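Local coordinates for protein cellulase (Clostridium cellulovorans, PDB 6UI3) that probably hydrolyses beta-1,4-glucosidic bonds of cellulose and related plant polysaccharides, this chain being the family 5 glycoside hydrolase domain of a longer protein, at residues 165-169 against 194-198. Sequence-based numbering, arbitrary orientation.
Sequences YFNVL and VPTYC
This contact is the helix-to-next-strand pairing of a beta/alpha repeat in a TIM barrel. The first turns of helix 163-182 pack against residues 194-198, which include part of the next strand, 192-195. Residues 165-169 are regular alpha-helix, with Leu169 N hydrogen-bonded to Tyr165 O at 3.0 Å. Val194 and Pro195 are extended. Tyr197 (phi/psi -58/127) precedes Cys198, which turns to positive phi (60/15). The closest CA atoms are those of Phe166 and Tyr197, 6.1 Å apart. No hydrogen bond joins the segments.

Tyr197 is the centre. Its t rotamer (chi2 -91°) brings the ring up against the helix, where Tyr165 CB meets Tyr197 CE2 at 3.5 Å. Phe166, chi1 m, turns its ring edge to the Tyr197 face in an offset edge-to-face pair, with centroids 5.3 Å apart and planes at 67°. Phe166 CD1 also lies 3.6 Å from Tyr197 CB. Tyr197 OH is hydrogen-bonded to His155 N and Asp158 O, tying the loop before the helix to residues 194-198. Leu169 points its CA-to-CB bond toward residues 194-198. With chi1 t and chi2 p, Leu169 CD2 sits against the backbone, 3.5 Å from Pro195 O and 3.3 Å from Tyr197 N.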
loop_
_atom_site.group_PDB
_atom_site.type_symbol
_atom_site.label_atom_id
_atom_site.label_comp_id
_atom_site.label_asym_id
_atom_site.label_seq_id
_atom_site.Cartn_x
_atom_site.Cartn_y
_atom_site.Cartn_z
ATOM N N TYR A 165 6.625 19.427 7.970
ATOM C CA TYR A 165 6.366 17.996 8.048
ATOM C C TYR A 165 6.803 17.308 6.763
ATOM O O TYR A 165 7.307 16.179 6.798
ATOM C CB TYR A 165 4.881 17.726 8.297
ATOM C CG TYR A 165 4.215 18.526 9.395
ATOM C CD1 TYR A 165 4.926 19.009 10.485
ATOM C CD2 TYR A 165 2.862 18.815 9.331
ATOM C CE1 TYR A 165 4.286 19.743 11.486
ATOM C CE2 TYR A 165 2.227 19.547 10.317
ATOM C CZ TYR A 165 2.939 20.014 11.387
ATOM O OH TYR A 165 2.298 20.755 12.373
ATOM N N PHE A 166 6.601 17.966 5.611
ATOM C CA PHE A 166 7.044 17.368 4.360
ATOM C C PHE A 166 8.541 17.110 4.410
ATOM O O PHE A 166 9.019 16.077 3.934
ATOM C CB PHE A 166 6.740 18.258 3.149
ATOM C CG PHE A 166 5.277 18.624 2.952
ATOM C CD1 PHE A 166 4.239 17.897 3.511
ATOM C CD2 PHE A 166 4.958 19.725 2.161
ATOM C CE1 PHE A 166 2.921 18.265 3.291
ATOM C CE2 PHE A 166 3.646 20.085 1.943
ATOM C CZ PHE A 166 2.623 19.369 2.510
ATOM N N ASN A 167 9.305 18.053 4.966
ATOM C CA ASN A 167 10.757 17.903 5.014
ATOM C C ASN A 167 11.173 16.798 5.975
ATOM O O ASN A 167 12.127 16.067 5.704
ATOM C CB ASN A 167 11.440 19.214 5.408
ATOM C CG ASN A 167 12.929 19.033 5.642
ATOM O OD1 ASN A 167 13.684 18.781 4.701
ATOM N ND2 ASN A 167 13.358 19.141 6.898
ATOM N N VAL A 168 10.474 16.664 7.109
ATOM C CA VAL A 168 10.770 15.563 8.029
ATOM C C VAL A 168 10.596 14.225 7.318
ATOM O O VAL A 168 11.439 13.333 7.432
ATOM C CB VAL A 168 9.902 15.653 9.298
ATOM C CG1 VAL A 168 10.037 14.393 10.139
ATOM C CG2 VAL A 168 10.304 16.840 10.127
ATOM N N LEU A 169 9.498 14.073 6.567
ATOM C CA LEU A 169 9.291 12.838 5.816
ATOM C C LEU A 169 10.394 12.620 4.786
ATOM O O LEU A 169 10.867 11.491 4.602
ATOM C CB LEU A 169 7.921 12.857 5.147
ATOM C CG LEU A 169 7.637 11.700 4.185
ATOM C CD1 LEU A 169 7.767 10.359 4.866
ATOM C CD2 LEU A 169 6.241 11.868 3.581
ATOM N N VAL A 194 8.229 4.660 -1.453
ATOM C CA VAL A 194 8.356 5.793 -0.568
ATOM C C VAL A 194 7.135 6.696 -0.746
ATOM O O VAL A 194 6.828 7.103 -1.874
ATOM C CB VAL A 194 9.658 6.594 -0.799
ATOM C CG1 VAL A 194 10.853 5.797 -0.258
ATOM C CG2 VAL A 194 9.871 6.942 -2.269
ATOM N N PRO A 195 6.382 7.002 0.311
ATOM C CA PRO A 195 5.180 7.827 0.171
ATOM C C PRO A 195 5.468 9.320 0.242
ATOM O O PRO A 195 6.455 9.762 0.834
ATOM C CB PRO A 195 4.362 7.412 1.406
ATOM C CG PRO A 195 5.392 7.169 2.437
ATOM C CD PRO A 195 6.525 6.481 1.686
ATOM N N THR A 196 4.555 10.086 -0.355
ATOM C CA THR A 196 4.385 11.495 -0.018
ATOM C C THR A 196 3.732 11.595 1.374
ATOM O O THR A 196 3.313 10.598 1.978
ATOM C CB THR A 196 3.456 12.137 -1.046
ATOM O OG1 THR A 196 2.223 11.404 -1.016
ATOM C CG2 THR A 196 4.046 12.138 -2.451
ATOM N N TYR A 197 3.599 12.823 1.875
ATOM C CA TYR A 197 2.905 13.065 3.137
ATOM C C TYR A 197 1.476 12.540 3.039
ATOM O O TYR A 197 0.760 12.854 2.083
ATOM C CB TYR A 197 2.934 14.577 3.422
ATOM C CG TYR A 197 2.318 15.000 4.738
ATOM C CD1 TYR A 197 0.984 15.338 4.809
ATOM C CD2 TYR A 197 3.072 15.104 5.899
ATOM C CE1 TYR A 197 0.400 15.733 6.014
ATOM C CE2 TYR A 197 2.496 15.498 7.102
ATOM C CZ TYR A 197 1.169 15.812 7.151
ATOM O OH TYR A 197 0.614 16.183 8.363
ATOM N N CYS A 198 1.070 11.706 4.000
ATOM C CA CYS A 198 -0.217 11.017 3.998
ATOM C C CYS A 198 -0.413 10.109 2.786
ATOM O O CYS A 198 -1.549 9.697 2.509
ATOM C CB CYS A 198 -1.431 11.961 4.102
ATOM S SG CYS A 198 -1.633 12.753 5.706
#